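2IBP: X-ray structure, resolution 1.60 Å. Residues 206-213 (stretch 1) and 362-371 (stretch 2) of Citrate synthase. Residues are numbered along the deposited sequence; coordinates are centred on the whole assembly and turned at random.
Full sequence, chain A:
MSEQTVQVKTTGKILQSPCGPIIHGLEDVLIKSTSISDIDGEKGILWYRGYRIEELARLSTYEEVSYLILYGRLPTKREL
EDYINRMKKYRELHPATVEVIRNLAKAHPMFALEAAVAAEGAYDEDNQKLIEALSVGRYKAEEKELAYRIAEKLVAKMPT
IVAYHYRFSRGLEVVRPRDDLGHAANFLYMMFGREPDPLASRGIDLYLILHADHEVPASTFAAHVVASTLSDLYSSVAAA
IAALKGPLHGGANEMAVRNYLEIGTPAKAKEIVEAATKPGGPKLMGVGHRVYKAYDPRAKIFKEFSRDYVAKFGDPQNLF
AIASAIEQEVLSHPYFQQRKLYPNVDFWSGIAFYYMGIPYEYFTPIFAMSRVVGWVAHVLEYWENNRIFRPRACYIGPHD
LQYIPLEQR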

# COMPACT_ATOMS: atom_id res chain seq x y z
N LEU A 206 -16.79 -21.77 -4.27
CA LEU A 206 -16.96 -21.80 -2.82
C LEU A 206 -15.83 -21.07 -2.13
O LEU A 206 -16.05 -20.25 -1.25
CB LEU A 206 -17.03 -23.24 -2.32
CG LEU A 206 -17.31 -23.40 -0.84
CD1 LEU A 206 -18.63 -22.72 -0.44
CD2 LEU A 206 -17.32 -24.92 -0.50
N TYR A 207 -14.60 -21.36 -2.54
CA TYR A 207 -13.45 -20.70 -1.94
C TYR A 207 -13.58 -19.18 -2.09
O TYR A 207 -13.35 -18.43 -1.15
CB TYR A 207 -12.16 -21.18 -2.59
CG TYR A 207 -10.94 -20.51 -1.99
CD1 TYR A 207 -10.25 -21.10 -0.94
CD2 TYR A 207 -10.55 -19.25 -2.41
CE1 TYR A 207 -9.17 -20.46 -0.36
CE2 TYR A 207 -9.49 -18.61 -1.83
CZ TYR A 207 -8.81 -19.22 -0.81
OH TYR A 207 -7.76 -18.56 -0.23
N LEU A 208 -13.99 -18.75 -3.28
CA LEU A 208 -14.11 -17.33 -3.54
C LEU A 208 -15.17 -16.71 -2.64
O LEU A 208 -15.00 -15.62 -2.11
CB LEU A 208 -14.40 -17.05 -5.01
CG LEU A 208 -13.32 -17.40 -6.03
CD1 LEU A 208 -13.82 -17.14 -7.42
CD2 LEU A 208 -12.00 -16.69 -5.79
N ILE A 209 -16.30 -17.39 -2.50
CA ILE A 209 -17.33 -16.88 -1.59
C ILE A 209 -16.78 -16.79 -0.17
O ILE A 209 -16.92 -15.78 0.51
CB ILE A 209 -18.54 -17.84 -1.56
CG1 ILE A 209 -19.25 -17.79 -2.91
CG2 ILE A 209 -19.48 -17.48 -0.39
CD1 ILE A 209 -20.35 -18.83 -3.07
N LEU A 210 -16.13 -17.85 0.27
CA LEU A 210 -15.73 -17.95 1.66
C LEU A 210 -14.68 -16.97 2.09
O LEU A 210 -14.61 -16.66 3.26
CB LEU A 210 -15.26 -19.36 2.01
CG LEU A 210 -16.33 -20.45 1.97
CD1 LEU A 210 -15.62 -21.78 2.26
CD2 LEU A 210 -17.49 -20.19 2.93
N HIS A 211 -13.87 -16.47 1.16
CA HIS A 211 -12.79 -15.56 1.53
C HIS A 211 -13.01 -14.14 1.06
O HIS A 211 -12.11 -13.31 1.16
CB HIS A 211 -11.47 -16.12 0.98
CG HIS A 211 -11.11 -17.44 1.60
ND1 HIS A 211 -11.71 -18.63 1.22
CD2 HIS A 211 -10.26 -17.76 2.61
CE1 HIS A 211 -11.27 -19.61 1.99
NE2 HIS A 211 -10.37 -19.11 2.83
N ALA A 212 -14.23 -13.84 0.60
CA ALA A 212 -14.54 -12.54 0.01
C ALA A 212 -14.30 -11.34 0.91
O ALA A 212 -13.89 -10.27 0.42
CB ALA A 212 -15.95 -12.54 -0.53
N ASP A 213 -14.59 -11.48 2.20
CA ASP A 213 -14.27 -10.41 3.16
C ASP A 213 -14.13 -11.00 4.54
O ASP A 213 -14.71 -12.04 4.84
CB ASP A 213 -15.31 -9.30 3.18
CG ASP A 213 -14.74 -8.02 3.78
OD1 ASP A 213 -13.67 -7.58 3.29
OD2 ASP A 213 -15.30 -7.48 4.76
N TYR A 362 0.44 -19.94 -6.21
CA TYR A 362 -0.83 -19.35 -6.70
C TYR A 362 -1.93 -19.37 -5.64
O TYR A 362 -3.01 -18.83 -5.85
CB TYR A 362 -1.29 -19.96 -8.02
CG TYR A 362 -0.38 -19.55 -9.16
CD1 TYR A 362 -0.58 -18.35 -9.84
CD2 TYR A 362 0.77 -20.26 -9.42
CE1 TYR A 362 0.29 -17.93 -10.80
CE2 TYR A 362 1.67 -19.83 -10.37
CZ TYR A 362 1.44 -18.64 -11.04
OH TYR A 362 2.35 -18.20 -11.99
N PHE A 363 -1.66 -19.96 -4.47
CA PHE A 363 -2.67 -20.01 -3.41
C PHE A 363 -3.05 -18.60 -2.96
O PHE A 363 -4.25 -18.27 -2.85
CB PHE A 363 -2.15 -20.80 -2.19
CG PHE A 363 -2.18 -22.30 -2.36
CD1 PHE A 363 -2.12 -22.89 -3.62
CD2 PHE A 363 -2.09 -23.13 -1.24
CE1 PHE A 363 -2.10 -24.29 -3.75
CE2 PHE A 363 -2.07 -24.51 -1.38
CZ PHE A 363 -2.07 -25.08 -2.63
N THR A 364 -2.05 -17.78 -2.65
CA THR A 364 -2.34 -16.41 -2.19
C THR A 364 -2.95 -15.55 -3.30
O THR A 364 -3.90 -14.82 -3.04
CB THR A 364 -1.14 -15.78 -1.50
OG1 THR A 364 -0.78 -16.62 -0.38
CG2 THR A 364 -1.50 -14.38 -1.00
N PRO A 365 -2.45 -15.68 -4.54
CA PRO A 365 -3.15 -15.00 -5.63
C PRO A 365 -4.64 -15.35 -5.71
O PRO A 365 -5.47 -14.48 -5.96
CB PRO A 365 -2.39 -15.47 -6.86
CG PRO A 365 -0.97 -15.54 -6.36
CD PRO A 365 -1.09 -16.09 -4.96
N ILE A 366 -5.01 -16.61 -5.49
CA ILE A 366 -6.43 -16.98 -5.49
C ILE A 366 -7.17 -16.33 -4.31
O ILE A 366 -8.32 -15.91 -4.44
CB ILE A 366 -6.61 -18.50 -5.51
CG1 ILE A 366 -6.07 -19.01 -6.85
CG2 ILE A 366 -8.09 -18.89 -5.38
CD1 ILE A 366 -5.88 -20.52 -6.92
N PHE A 367 -6.51 -16.22 -3.16
CA PHE A 367 -7.11 -15.47 -2.05
C PHE A 367 -7.42 -14.01 -2.51
O PHE A 367 -8.48 -13.47 -2.21
CB PHE A 367 -6.15 -15.46 -0.86
CG PHE A 367 -6.69 -14.73 0.34
CD1 PHE A 367 -7.38 -15.40 1.33
CD2 PHE A 367 -6.50 -13.37 0.48
CE1 PHE A 367 -7.86 -14.72 2.45
CE2 PHE A 367 -6.96 -12.70 1.60
CZ PHE A 367 -7.61 -13.38 2.59
N ALA A 368 -6.48 -13.38 -3.21
CA ALA A 368 -6.68 -12.04 -3.78
C ALA A 368 -7.89 -12.01 -4.73
O ALA A 368 -8.65 -11.04 -4.76
CB ALA A 368 -5.41 -11.57 -4.53
N MET A 369 -8.04 -13.05 -5.55
CA MET A 369 -9.20 -13.15 -6.44
C MET A 369 -10.50 -13.13 -5.66
O MET A 369 -11.50 -12.61 -6.13
CB MET A 369 -9.14 -14.44 -7.27
CG MET A 369 -8.12 -14.35 -8.37
SD MET A 369 -7.65 -15.99 -8.96
CE MET A 369 -9.24 -16.82 -9.00
N SER A 370 -10.49 -13.73 -4.47
CA SER A 370 -11.65 -13.71 -3.62
C SER A 370 -11.85 -12.35 -2.94
O SER A 370 -12.90 -11.69 -3.05
CB SER A 370 -11.52 -14.77 -2.53
OG SER A 370 -12.60 -14.68 -1.64
N ARG A 371 -10.81 -11.94 -2.23
CA ARG A 371 -10.86 -10.78 -1.36
C ARG A 371 -10.93 -9.43 -2.05
O ARG A 371 -11.33 -8.45 -1.44
CB ARG A 371 -9.65 -10.81 -0.43
CG ARG A 371 -9.60 -9.70 0.60
CD ARG A 371 -10.81 -9.66 1.53
NE ARG A 371 -11.07 -10.98 2.12
CZ ARG A 371 -10.53 -11.43 3.25
NH1 ARG A 371 -9.82 -10.63 4.04
NH2 ARG A 371 -10.76 -12.67 3.65
O HOH W 1 -5.29 -19.45 -0.58

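The end of helix 206-210 and the loop that follows it pack against helix 363-371; the two axes approach to 8.2 Å with 64° between their N-to-C directions, and the contact buries 494 Å² counted over both sides. S370, R371 and L208 have the most area covered.

S370 has its CA-to-CB bond toward stretch 1, and its chi1 of 175° (t) carries the hydroxyl in among the backbone atoms at the helix end. There S370 OG donates a hydrogen bond to L208 O at 2.6 Å, a carbonyl with no backbone NH partner within the stretch. The position of OG is somewhat less certain than the rest, because it lies too close to H211 C in the model. A212 N is 2.9 Å from S370 OG, but the angle is poor and the pair is not a hydrogen bond; the A212 amide instead makes a weak bond to I209 O. The small serine side chain goes with a close backbone approach: L208 CA and S370 CA are 4.4 Å apart.

R371 starts out sideways, but its side chain folds through chi2 and chi3 near +60° (p, p), bringing its end nearer to stretch 1. The guanidinium grips one carbonyl with two donors, NE to H211 O at 2.7 Å and NH2 to H211 O at 2.9 Å, so that this oxygen lies near the guanidinium plane, at its edge. D213 CA sits over one face, 3.4 Å from R371 NE. The acid of D213 makes no salt bridge here: D213 OD1 is 4.4 Å from R371 NE and well out of the guanidinium plane, so only the charges are near. Two CA-H...O contacts run reciprocally between the backbones, A212 CA to S370 O and R371 CA to A212 O, both 3.6 Å.

L208 contributes apolar packing. Its CA-to-CB bond points sideways, yet the end of the side chain comes nearer, and L208 CD2 lies 3.9 Å from M369 CB and 3.8 Å from S370 CB.

Y207 and H211, both directed toward stretch 2, extend the contact. Y207 CE2 packs 3.8 Å from I366 CG2, while a water links the phenol to the other helix, 2.6 Å from Y207 OH and donating to F363 O at 2.8 Å. H211 ND1 donates to Y207 O at 2.9 Å, tying the imidazole back to its own helix. The H211 and F367 rings meet rim to rim, centroids 5.9 Å apart and planes at 69°.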